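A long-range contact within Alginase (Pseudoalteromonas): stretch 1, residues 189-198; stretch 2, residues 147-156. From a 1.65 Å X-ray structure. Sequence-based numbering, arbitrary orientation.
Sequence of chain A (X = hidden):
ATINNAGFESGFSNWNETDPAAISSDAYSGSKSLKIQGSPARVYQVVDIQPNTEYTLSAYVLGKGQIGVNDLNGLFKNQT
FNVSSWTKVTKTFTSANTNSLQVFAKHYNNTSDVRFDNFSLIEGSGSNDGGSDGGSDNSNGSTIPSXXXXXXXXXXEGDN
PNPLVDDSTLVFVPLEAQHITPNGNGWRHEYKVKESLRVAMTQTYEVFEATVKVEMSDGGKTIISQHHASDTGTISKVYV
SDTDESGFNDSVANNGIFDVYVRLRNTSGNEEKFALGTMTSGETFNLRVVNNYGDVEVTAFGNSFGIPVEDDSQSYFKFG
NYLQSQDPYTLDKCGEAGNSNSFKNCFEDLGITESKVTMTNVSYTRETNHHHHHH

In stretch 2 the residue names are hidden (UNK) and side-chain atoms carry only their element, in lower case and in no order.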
# COMPACT_ATOMS: atom_id res chain seq x y z
N HIS A 189 5.91 -5.16 4.68
CA HIS A 189 6.61 -4.34 5.66
C HIS A 189 5.75 -3.08 5.74
O HIS A 189 5.74 -2.29 4.80
CB HIS A 189 8.00 -4.00 5.18
CG HIS A 189 8.97 -3.70 6.28
ND1 HIS A 189 10.22 -3.19 6.05
CD2 HIS A 189 8.85 -3.83 7.63
CE1 HIS A 189 10.85 -3.03 7.21
NE2 HIS A 189 10.04 -3.41 8.17
N GLU A 190 5.03 -2.90 6.84
CA GLU A 190 3.87 -2.03 6.84
C GLU A 190 3.51 -1.52 8.23
O GLU A 190 3.76 -2.20 9.24
CB GLU A 190 2.71 -2.86 6.29
CG GLU A 190 1.40 -2.16 6.06
CD GLU A 190 0.40 -3.13 5.45
OE1 GLU A 190 -0.18 -3.95 6.20
OE2 GLU A 190 0.22 -3.08 4.22
N TYR A 191 2.92 -0.32 8.28
CA TYR A 191 2.35 0.19 9.52
C TYR A 191 0.83 0.16 9.40
O TYR A 191 0.29 0.36 8.32
CB TYR A 191 2.79 1.64 9.76
CG TYR A 191 4.21 1.83 10.25
CD1 TYR A 191 4.56 1.51 11.55
CD2 TYR A 191 5.18 2.36 9.41
CE1 TYR A 191 5.85 1.70 12.00
CE2 TYR A 191 6.47 2.55 9.85
CZ TYR A 191 6.80 2.22 11.15
OH TYR A 191 8.09 2.41 11.58
N LYS A 192 0.14 -0.07 10.52
CA LYS A 192 -1.31 -0.09 10.53
C LYS A 192 -1.88 0.64 11.75
O LYS A 192 -1.33 0.54 12.84
CB LYS A 192 -1.83 -1.53 10.51
CG LYS A 192 -1.27 -2.39 11.64
CD LYS A 192 -1.93 -3.76 11.70
CE LYS A 192 -1.33 -4.59 12.84
NZ LYS A 192 -1.99 -5.93 12.95
N VAL A 193 -2.96 1.39 11.56
CA VAL A 193 -3.62 2.01 12.70
C VAL A 193 -4.00 0.92 13.70
O VAL A 193 -4.64 -0.07 13.34
CB VAL A 193 -4.86 2.81 12.28
CG1 VAL A 193 -5.62 3.33 13.51
CG2 VAL A 193 -4.48 3.96 11.34
N LYS A 194 -3.67 1.11 14.95
CA LYS A 194 -3.92 0.09 15.93
C LYS A 194 -5.35 -0.19 16.24
O LYS A 194 -6.18 0.64 16.14
CB LYS A 194 -3.13 0.39 17.19
CG LYS A 194 -3.72 1.48 18.02
CD LYS A 194 -2.95 1.67 19.32
CE LYS A 194 -1.58 2.20 19.10
NZ LYS A 194 -0.87 2.40 20.38
N GLU A 195 -5.63 -1.41 16.61
CA GLU A 195 -6.99 -1.88 16.79
C GLU A 195 -7.86 -0.97 17.66
O GLU A 195 -9.03 -0.76 17.35
CB GLU A 195 -6.96 -3.29 17.37
CG GLU A 195 -8.24 -4.08 17.19
CD GLU A 195 -8.07 -5.51 17.66
OE1 GLU A 195 -7.31 -5.73 18.62
OE2 GLU A 195 -8.69 -6.42 17.05
N SER A 196 -7.29 -0.44 18.74
CA SER A 196 -8.10 0.25 19.74
C SER A 196 -8.64 1.58 19.23
O SER A 196 -9.62 2.10 19.76
CB SER A 196 -7.33 0.46 21.05
OG SER A 196 -6.24 1.36 20.89
N LEU A 197 -8.00 2.12 18.20
CA LEU A 197 -8.39 3.43 17.68
C LEU A 197 -9.36 3.34 16.52
O LEU A 197 -9.90 4.35 16.08
CB LEU A 197 -7.16 4.22 17.23
CG LEU A 197 -6.07 4.57 18.25
CD1 LEU A 197 -4.92 5.24 17.53
CD2 LEU A 197 -6.62 5.47 19.35
N ARG A 198 -9.58 2.12 16.02
CA ARG A 198 -10.40 1.95 14.82
C ARG A 198 -11.87 2.29 15.00
O ARG A 198 -12.51 1.87 15.97
CB ARG A 198 -10.26 0.53 14.28
CG ARG A 198 -8.83 0.19 13.97
CD ARG A 198 -8.67 -1.24 13.49
NE ARG A 198 -7.26 -1.59 13.42
CZ ARG A 198 -6.81 -2.84 13.28
NH1 ARG A 198 -7.67 -3.85 13.18
NH2 ARG A 198 -5.51 -3.07 13.23
N UNK A 147 3.53 9.81 15.87
CA UNK A 147 2.44 8.82 15.83
C UNK A 147 2.90 7.51 15.19
O UNK A 147 2.41 6.43 15.53
c UNK A 147 1.26 9.38 15.04
o UNK A 147 1.62 9.59 13.69
N UNK A 148 3.87 7.61 14.29
CA UNK A 148 4.44 6.44 13.65
C UNK A 148 5.61 5.88 14.44
O UNK A 148 5.61 4.70 14.82
c UNK A 148 4.93 6.78 12.23
c UNK A 148 5.64 5.58 11.62
c UNK A 148 4.15 7.83 10.04
c UNK A 148 3.75 7.23 11.37
N UNK A 149 6.60 6.73 14.69
CA UNK A 149 7.85 6.27 15.30
C UNK A 149 7.68 5.72 16.72
O UNK A 149 8.44 4.83 17.13
c UNK A 149 8.93 7.38 15.31
o UNK A 149 8.52 8.45 16.17
c UNK A 149 9.17 7.91 13.91
N UNK A 150 6.69 6.23 17.45
CA UNK A 150 6.50 5.88 18.85
C UNK A 150 5.42 4.81 19.05
O UNK A 150 5.28 4.27 20.14
c UNK A 150 6.13 7.12 19.67
o UNK A 150 4.75 7.44 19.52
N UNK A 151 4.66 4.53 18.00
CA UNK A 151 3.58 3.57 18.08
C UNK A 151 2.31 4.09 18.73
O UNK A 151 1.41 3.31 19.04
N UNK A 152 2.20 5.40 18.93
CA UNK A 152 1.01 5.94 19.58
C UNK A 152 -0.26 5.70 18.75
O UNK A 152 -1.35 5.53 19.29
c UNK A 152 1.17 7.43 19.92
o UNK A 152 1.44 8.20 18.77
N UNK A 153 -0.10 5.67 17.43
CA UNK A 153 -1.22 5.39 16.53
C UNK A 153 -0.99 4.09 15.74
O UNK A 153 -1.91 3.26 15.63
c UNK A 153 -1.46 6.55 15.53
c UNK A 153 -2.01 7.78 16.26
c UNK A 153 -2.32 8.97 15.33
c UNK A 153 -2.43 6.11 14.45
N UNK A 154 0.22 3.92 15.21
CA UNK A 154 0.54 2.81 14.30
C UNK A 154 1.27 1.65 14.96
O UNK A 154 2.20 1.86 15.72
c UNK A 154 0.66 5.59 12.36
c UNK A 154 0.61 4.21 12.19
c UNK A 154 1.37 3.31 13.12
c UNK A 154 -0.16 3.69 11.17
c UNK A 154 -0.88 4.52 10.32
c UNK A 154 -0.82 5.89 10.49
c UNK A 154 -0.05 6.43 11.51
N UNK A 155 0.84 0.44 14.60
CA UNK A 155 1.54 -0.81 14.95
C UNK A 155 2.38 -1.24 13.77
O UNK A 155 1.97 -1.08 12.62
o UNK A 155 -1.13 -2.42 16.85
o UNK A 155 0.53 -1.13 17.47
c UNK A 155 -0.06 -1.82 16.62
c UNK A 155 0.55 -1.92 15.24
N UNK A 156 3.55 -1.81 14.05
CA UNK A 156 4.47 -2.24 12.99
C UNK A 156 4.26 -3.70 12.60
O UNK A 156 4.09 -4.56 13.45
c UNK A 156 5.92 -2.01 13.41
c UNK A 156 8.41 -2.30 13.05
c UNK A 156 7.02 -2.50 12.45
c UNK A 156 6.90 -1.77 11.12
O HOH W 1 -3.48 -3.36 16.36

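Position 147 carries one carbon and then one oxygen, with nothing of stretch 1 in reach: Ser-147. Its service is to the backbone, since its O accepts the N of position 153 at 3.2 Å and helps fold the chain back after the helix.

Position 148 has four carbons, forked at the first, with one arm two carbons long, which makes it Ile-148. Its CG2 lies 3.6 Å from Tyr-191 CZ, over one face of the ring, a CH-pi contact. A branched aliphatic chain suits this buried place.

Position 149 has one carbon bearing an oxygen and a carbon. This is Thr-149, exposed and directed away from stretch 1, where a hydroxyl can meet solvent.

Position 150, a carbon and then an oxygen, is Ser-150, also exposed and remote from stretch 1.

Position 151 has no side-chain atoms and is Gly-151. Its phi of 79° favours glycine and takes the chain out of the helix, while its O accepts a hydrogen bond from Lys-194 NZ at 2.8 Å.

At position 152 a carbon and an oxygen give Ser-152. The side chain points away from stretch 1, but its O receives a weak hydrogen bond from Lys-194 NZ at 3.3 Å. Its N also donates weakly to Ser-150 OG, at 3.3 Å, within the turn.

Position 153 again has four carbons forked at the first, one arm being longer: Ile-153. Its CG2 is 4.1 Å from Leu-197 CD1 and 4.3 Å from Val-193 CG2, so its aliphatic surface meets apolar neighbours.

Position 154 shows one carbon and a six-carbon ring with no oxygen, hence Phe-154. CE1 approaches Val-193 CG2 at 3.8 Å and CD1 approaches Tyr-191 CB at 3.9 Å, a buried apolar setting for the ring.

Position 155 has two carbons, the second carrying two oxygens. The water hydrogen-bonded to one of them, which donates to it and accepts from Glu-195 N, fits a carboxylate: Asp-155, with OD2 2.6 Å from that water O. Its CB shares a face of the sheet with the side chain of Lys-192.

Position 156, four carbons forked at the second, is Leu-156. CD1 lies 3.7 Å from Tyr-191 CE1, over the ring face opposite Ile-148.

The contact is an antiparallel strand pairing. Lys-192 N donates to Asp-155 O at 3.0 Å, Asp-155 N to Lys-192 O at 2.8 Å, and Lys-194 N to Ile-153 O at 2.9 Å. Tyr-191, held between Ile-148 and Leu-156, adds apolar packing, while the Lys-194 ammonium ties down the turn's carbonyls.

Stretch 2, residues 147-156: SITSGSIFDL
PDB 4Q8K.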